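Local coordinates for protein peptidase M14, carboxypeptidase A (PDB 4XED) that probably removes residues from the C-terminal ends of peptides, as its family does, and carries a calcium-binding PKD domain, at residues N4-P10 with T30-D36; G72-A78 with W90-T96. All coordinates share one frame; numbering follows the deposited sequence.

Interaction 1: residues N4-P10 with T30-D36; sequences NDPPNIP and TTDPNGD. With CA (calcium ion), chain B.
Asn4 and Asp5 join Asp32, Asn34 and Asp36 around one calcium ion, whose ligands here, all oxygens, come from two loops and bring them together. Asp5 contributes its backbone O, 2.3 Å from the calcium, while Asp32 binds in bidentate fashion, with OD2 at 2.4 Å and OD1 at 2.6 Å. Single oxygens come from Asn4 OD1, Asn34 OD1 and Asp36 OD2. With CG anti to the backbone N (chi1 -176°) the Asn4 amide is carried to the calcium, where OD1 is the atom that binds.

Hydrogen bonds position these ligands. Asn34 OD1 also accepts from Asp5 N at 2.9 Å, and Asn34 ND2 reaches the anti side of Asp5 OD2 but tilted well out of the carboxylate plane, although the amide and carboxylate planes are only 17° apart. Asp32 OD1 takes the backbone N of Asn34, an Asx turn, and of Asp36, from opposite faces of its carboxylate. Farther along, Asn8 N donates to Thr31 O, 2.9 Å away. Asn8 ND2 meets Thr31 OG1 in its own amide plane, and Thr30 OG1 donates to Asn8 O from above the carbonyl plane at 2.7 Å.

Apolar contact is slighter: Pro33 CG approaches Asp5 CB, and Pro10 lies alongside Thr30. Asp82, at the end of strand 72-82, completes the calcium site; Pro7, Pro10 and Thr30 rest on Ala80 of that strand, and Pro7 and Asp32 touch Ile38 of strand 38-43.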
loop_
_atom_site.group_PDB
_atom_site.type_symbol
_atom_site.label_atom_id
_atom_site.label_comp_id
_atom_site.label_asym_id
_atom_site.label_seq_id
_atom_site.Cartn_x
_atom_site.Cartn_y
_atom_site.Cartn_z
ATOM N N ASN A 4 -11.214 -20.800 2.730
ATOM C CA ASN A 4 -10.811 -19.427 2.411
ATOM C C ASN A 4 -9.314 -19.299 2.279
ATOM O O ASN A 4 -8.547 -19.897 3.046
ATOM C CB ASN A 4 -11.316 -18.480 3.476
ATOM C CG ASN A 4 -11.008 -17.059 3.161
ATOM O OD1 ASN A 4 -11.255 -16.603 2.054
ATOM N ND2 ASN A 4 -10.471 -16.339 4.133
ATOM N N ASP A 5 -8.896 -18.508 1.300
ATOM C CA ASP A 5 -7.473 -18.191 1.097
ATOM C C ASP A 5 -7.230 -16.715 1.373
ATOM O O ASP A 5 -8.123 -15.906 1.169
ATOM C CB ASP A 5 -7.087 -18.532 -0.351
ATOM C CG ASP A 5 -7.476 -19.942 -0.736
ATOM O OD1 ASP A 5 -6.903 -20.877 -0.142
ATOM O OD2 ASP A 5 -8.373 -20.114 -1.613
ATOM N N PRO A 6 -6.006 -16.355 1.797
ATOM C CA PRO A 6 -5.714 -14.937 2.028
ATOM C C PRO A 6 -5.483 -14.213 0.724
ATOM O O PRO A 6 -5.186 -14.839 -0.303
ATOM C CB PRO A 6 -4.421 -14.969 2.845
ATOM C CG PRO A 6 -3.724 -16.171 2.354
ATOM C CD PRO A 6 -4.803 -17.188 2.000
ATOM N N PRO A 7 -5.609 -12.880 0.747
ATOM C CA PRO A 7 -5.287 -12.155 -0.471
ATOM C C PRO A 7 -3.843 -12.374 -0.877
ATOM O O PRO A 7 -2.960 -12.693 -0.053
ATOM C CB PRO A 7 -5.503 -10.685 -0.079
ATOM C CG PRO A 7 -6.446 -10.720 1.067
ATOM C CD PRO A 7 -6.065 -11.969 1.820
ATOM N N ASN A 8 -3.620 -12.193 -2.174
ATOM C CA ASN A 8 -2.270 -12.122 -2.693
ATOM C C ASN A 8 -1.538 -10.898 -2.160
ATOM O O ASN A 8 -2.138 -9.942 -1.668
ATOM C CB ASN A 8 -2.332 -12.173 -4.205
ATOM C CG ASN A 8 -2.818 -13.508 -4.671
ATOM O OD1 ASN A 8 -2.271 -14.531 -4.285
ATOM N ND2 ASN A 8 -3.903 -13.521 -5.414
ATOM N N ILE A 9 -0.229 -10.911 -2.258
ATOM C CA ILE A 9 0.550 -9.801 -1.779
ATOM C C ILE A 9 0.299 -8.580 -2.665
ATOM O O ILE A 9 0.402 -8.656 -3.909
ATOM C CB ILE A 9 2.034 -10.166 -1.849
ATOM C CG1 ILE A 9 2.327 -11.365 -0.964
ATOM C CG2 ILE A 9 2.865 -9.023 -1.406
ATOM C CD1 ILE A 9 3.735 -11.924 -1.084
ATOM N N PRO A 10 0.035 -7.412 -2.050
ATOM C CA PRO A 10 -0.202 -6.240 -2.888
ATOM C C PRO A 10 0.997 -5.759 -3.669
ATOM O O PRO A 10 2.149 -5.927 -3.258
ATOM C CB PRO A 10 -0.637 -5.170 -1.878
ATOM C CG PRO A 10 -1.242 -5.963 -0.734
ATOM C CD PRO A 10 -0.372 -7.158 -0.646
ATOM N N THR A 30 -4.262 -5.553 -5.266
ATOM C CA THR A 30 -4.101 -6.974 -5.166
ATOM C C THR A 30 -5.416 -7.645 -5.539
ATOM O O THR A 30 -6.417 -6.966 -5.779
ATOM C CB THR A 30 -3.625 -7.391 -3.769
ATOM O OG1 THR A 30 -3.084 -8.706 -3.878
ATOM C CG2 THR A 30 -4.751 -7.383 -2.735
ATOM N N THR A 31 -5.379 -8.966 -5.596
ATOM C CA THR A 31 -6.573 -9.784 -5.746
ATOM C C THR A 31 -6.654 -10.778 -4.598
ATOM O O THR A 31 -5.661 -11.160 -3.995
ATOM C CB THR A 31 -6.571 -10.569 -7.084
ATOM O OG1 THR A 31 -5.486 -11.491 -7.122
ATOM C CG2 THR A 31 -6.420 -9.655 -8.267
ATOM N N ASP A 32 -7.881 -11.188 -4.300
ATOM C CA ASP A 32 -8.125 -12.302 -3.408
ATOM C C ASP A 32 -8.506 -13.519 -4.244
ATOM O O ASP A 32 -9.342 -13.390 -5.129
ATOM C CB ASP A 32 -9.233 -11.916 -2.419
ATOM C CG ASP A 32 -9.542 -13.026 -1.421
ATOM O OD1 ASP A 32 -10.340 -13.939 -1.769
ATOM O OD2 ASP A 32 -8.965 -13.033 -0.300
ATOM N N PRO A 33 -7.952 -14.710 -3.938
ATOM C CA PRO A 33 -8.207 -15.890 -4.771
ATOM C C PRO A 33 -9.652 -16.320 -4.799
ATOM O O PRO A 33 -10.040 -17.028 -5.729
ATOM C CB PRO A 33 -7.357 -16.978 -4.110
ATOM C CG PRO A 33 -6.266 -16.266 -3.425
ATOM C CD PRO A 33 -6.884 -14.974 -2.951
ATOM N N ASN A 34 -10.414 -15.915 -3.792
ATOM C CA ASN A 34 -11.820 -16.277 -3.688
ATOM C C ASN A 34 -12.723 -15.176 -4.199
ATOM O O ASN A 34 -13.952 -15.303 -4.138
ATOM C CB ASN A 34 -12.166 -16.586 -2.233
ATOM C CG ASN A 34 -11.105 -17.419 -1.551
ATOM O OD1 ASN A 34 -10.379 -16.959 -0.680
ATOM N ND2 ASN A 34 -11.001 -18.669 -1.966
ATOM N N GLY A 35 -12.110 -14.089 -4.675
ATOM C CA GLY A 35 -12.835 -12.921 -5.151
ATOM C C GLY A 35 -13.383 -12.020 -4.059
ATOM O O GLY A 35 -14.200 -11.138 -4.334
ATOM N N ASP A 36 -12.920 -12.222 -2.824
ATOM C CA ASP A 36 -13.420 -11.478 -1.677
ATOM C C ASP A 36 -13.025 -10.009 -1.762
ATOM O O ASP A 36 -11.967 -9.666 -2.280
ATOM C CB ASP A 36 -12.806 -12.026 -0.395
ATOM C CG ASP A 36 -13.158 -13.481 -0.134
ATOM O OD1 ASP A 36 -14.251 -13.940 -0.546
ATOM O OD2 ASP A 36 -12.359 -14.163 0.531
HETATM CA CA CA B . -10.155 -14.917 0.666
#

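Interaction 2: residues G72-A78 with W90-T96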
loop_
_atom_site.group_PDB
_atom_site.type_symbol
_atom_site.label_atom_id
_atom_site.label_comp_id
_atom_site.label_asym_id
_atom_site.label_seq_id
_atom_site.Cartn_x
_atom_site.Cartn_y
_atom_site.Cartn_z
ATOM N N GLY A 72 15.267 11.292 3.538
ATOM C CA GLY A 72 15.346 9.913 3.947
ATOM C C GLY A 72 15.031 8.935 2.863
ATOM O O GLY A 72 14.653 9.307 1.768
ATOM N N THR A 73 15.221 7.671 3.186
ATOM C CA THR A 73 14.790 6.587 2.345
ATOM C C THR A 73 13.656 5.884 3.083
ATOM O O THR A 73 13.845 5.429 4.210
ATOM C CB THR A 73 15.957 5.624 2.088
ATOM O OG1 THR A 73 17.016 6.308 1.407
ATOM C CG2 THR A 73 15.521 4.447 1.258
ATOM N N TYR A 74 12.491 5.798 2.452
ATOM C CA TYR A 74 11.262 5.346 3.092
ATOM C C TYR A 74 10.777 4.050 2.457
ATOM O O TYR A 74 10.631 3.958 1.232
ATOM C CB TYR A 74 10.204 6.454 2.966
ATOM C CG TYR A 74 10.636 7.734 3.667
ATOM C CD1 TYR A 74 10.471 7.849 5.038
ATOM C CD2 TYR A 74 11.166 8.818 2.975
ATOM C CE1 TYR A 74 10.860 8.983 5.700
ATOM C CE2 TYR A 74 11.537 9.961 3.632
ATOM C CZ TYR A 74 11.371 10.027 4.996
ATOM O OH TYR A 74 11.719 11.141 5.713
ATOM N N VAL A 75 10.470 3.079 3.298
ATOM C CA VAL A 75 9.959 1.810 2.804
ATOM C C VAL A 75 8.441 1.830 2.887
ATOM O O VAL A 75 7.859 1.705 3.971
ATOM C CB VAL A 75 10.529 0.633 3.581
ATOM C CG1 VAL A 75 10.077 -0.637 2.945
ATOM C CG2 VAL A 75 12.046 0.708 3.608
ATOM N N VAL A 76 7.799 2.054 1.741
ATOM C CA VAL A 76 6.352 2.022 1.672
ATOM C C VAL A 76 5.952 0.537 1.610
ATOM O O VAL A 76 6.514 -0.223 0.809
ATOM C CB VAL A 76 5.842 2.754 0.433
ATOM C CG1 VAL A 76 4.350 2.629 0.289
ATOM C CG2 VAL A 76 6.281 4.211 0.475
ATOM N N ARG A 77 5.018 0.115 2.453
ATOM C CA ARG A 77 4.589 -1.281 2.462
ATOM C C ARG A 77 3.076 -1.341 2.473
ATOM O O ARG A 77 2.399 -0.468 3.046
ATOM C CB ARG A 77 5.148 -2.037 3.675
ATOM C CG ARG A 77 6.652 -1.937 3.815
ATOM C CD ARG A 77 7.173 -3.085 4.669
ATOM N NE ARG A 77 6.614 -3.082 6.009
ATOM C CZ ARG A 77 6.750 -4.072 6.877
ATOM N NH1 ARG A 77 7.452 -5.160 6.573
ATOM N NH2 ARG A 77 6.217 -3.959 8.067
ATOM N N ALA A 78 2.539 -2.390 1.846
ATOM C CA ALA A 78 1.109 -2.618 1.863
ATOM C C ALA A 78 0.807 -4.089 2.004
ATOM O O ALA A 78 1.402 -4.927 1.345
ATOM C CB ALA A 78 0.458 -2.068 0.612
ATOM N N TRP A 90 3.470 -8.589 2.850
ATOM C CA TRP A 90 3.591 -7.208 2.459
ATOM C C TRP A 90 4.241 -7.056 1.093
ATOM O O TRP A 90 5.263 -7.710 0.800
ATOM C CB TRP A 90 4.535 -6.503 3.408
ATOM C CG TRP A 90 4.206 -6.419 4.852
ATOM C CD1 TRP A 90 4.632 -7.240 5.847
ATOM C CD2 TRP A 90 3.467 -5.367 5.477
ATOM N NE1 TRP A 90 4.189 -6.771 7.053
ATOM C CE2 TRP A 90 3.476 -5.618 6.861
ATOM C CE3 TRP A 90 2.799 -4.240 5.007
ATOM C CZ2 TRP A 90 2.856 -4.783 7.777
ATOM C CZ3 TRP A 90 2.197 -3.385 5.940
ATOM C CH2 TRP A 90 2.236 -3.677 7.303
ATOM N N GLY A 91 3.708 -6.154 0.281
ATOM C CA GLY A 91 4.407 -5.653 -0.890
ATOM C C GLY A 91 5.143 -4.398 -0.470
ATOM O O GLY A 91 4.709 -3.716 0.470
ATOM N N THR A 92 6.276 -4.100 -1.100
ATOM C CA THR A 92 7.107 -2.975 -0.680
ATOM C C THR A 92 7.702 -2.208 -1.855
ATOM O O THR A 92 7.999 -2.787 -2.923
ATOM C CB THR A 92 8.266 -3.417 0.267
ATOM O OG1 THR A 92 9.355 -3.971 -0.472
ATOM C CG2 THR A 92 7.811 -4.429 1.320
ATOM N N LEU A 93 7.869 -0.902 -1.642
ATOM C CA LEU A 93 8.526 -0.003 -2.588
ATOM C C LEU A 93 9.341 0.995 -1.803
ATOM O O LEU A 93 8.818 1.679 -0.925
ATOM C CB LEU A 93 7.475 0.748 -3.398
ATOM C CG LEU A 93 7.988 1.622 -4.538
ATOM C CD1 LEU A 93 8.629 0.814 -5.670
ATOM C CD2 LEU A 93 6.881 2.509 -5.095
ATOM N N GLU A 94 10.619 1.120 -2.158
ATOM C CA GLU A 94 11.524 2.063 -1.491
ATOM C C GLU A 94 11.501 3.420 -2.201
ATOM O O GLU A 94 11.774 3.507 -3.407
ATOM C CB GLU A 94 12.921 1.467 -1.476
ATOM C CG GLU A 94 13.976 2.315 -0.874
ATOM C CD GLU A 94 15.365 1.928 -1.377
ATOM O OE1 GLU A 94 15.761 2.362 -2.502
ATOM O OE2 GLU A 94 16.041 1.182 -0.642
ATOM N N VAL A 95 11.205 4.467 -1.442
ATOM C CA VAL A 95 11.093 5.820 -1.988
ATOM C C VAL A 95 12.147 6.710 -1.331
ATOM O O VAL A 95 12.205 6.837 -0.101
ATOM C CB VAL A 95 9.710 6.373 -1.663
ATOM C CG1 VAL A 95 9.560 7.780 -2.158
ATOM C CG2 VAL A 95 8.629 5.481 -2.315
ATOM N N THR A 96 12.987 7.327 -2.155
ATOM C CA THR A 96 14.080 8.179 -1.680
ATOM C C THR A 96 13.712 9.661 -1.826
ATOM O O THR A 96 13.268 10.106 -2.867
ATOM C CB THR A 96 15.377 7.875 -2.452
ATOM O OG1 THR A 96 15.703 6.490 -2.273
ATOM C CG2 THR A 96 16.509 8.714 -1.955
HETATM O O HOH W 1 18.037 5.719 -0.929
#
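Arg77 lays its whole side chain against Trp90 and Thr92, the aromatic ring at one flank and the threonine methyl at another. Its CB comes first, 3.5 Å from Trp90 CE3. Next CG and then CD run alongside Thr92, each 3.7 Å from the Thr92 CG2 methyl. A bend at chi3 (-60°) then turns the flat end over the indole. NE forms a salt bridge with Glu43 OE1 on strand 38-43. CZ stands 3.6 Å from the centroid of the five-membered ring and 10° off its normal, a cation-pi contact. NH1 sits nearest Trp90 CD1 and NH2 lies 3.4 Å from Trp90 CE2; with the planes 16° apart, the guanidinium stacks flat on the indole. A serine in place of Trp90 would probably leave the guanidinium without its stacking surface, still paired with Glu43 but freer to turn.

All of this hangs on an antiparallel beta hairpin of the PKD beta sandwich, in which strand 91-97 is one of the two edge strands of its sheet within the chain. Tyr74 and Val95, Val76 and Leu93, and Ala78 and Gly91 are the hydrogen-bonded pairs, each closed by two backbone bonds, six in all. On the face shared by Tyr74, Val76 and Val95 the contact is mainly apolar: Val76 CG2 meets Val95 CG2 at 3.9 Å, and Trp68 touches both valines and stacks on the Tyr74 ring, whose OH is hydrogen-bonded to Lys70 O.

On the Arg77 face, toward the far end, the Thr73 CG2 methyl presses on Glu94 CG at 3.4 Å. Beside it Thr73 and Thr96 point the same way, their hydroxyls too far apart to bond directly and bridged instead by one water, 2.6 Å from Thr73 OG1.

In the fold
Interaction 1 joins two irregular loops at one end of the domain, whereas interaction 2 pairs regular strands; their centres are about 21 Å apart, on opposite sides of the chain's centre. Both are partly buried. In the first, metal ligation and hydrogen bonds made mostly by side chains do the work that backbone pairing does in the second, where side chains add apolar packing on the face turned to strand 24-29 and a cation-pi stack on the more exposed one. Strand 72-82 serves both: it provides residues 72-78 to interaction 2 and, farther on, Asp82 to the calcium. The two also touch directly, Ile9 CG2 lying 3.4 Å from Gly91 N and Pro10 packing on Ala78.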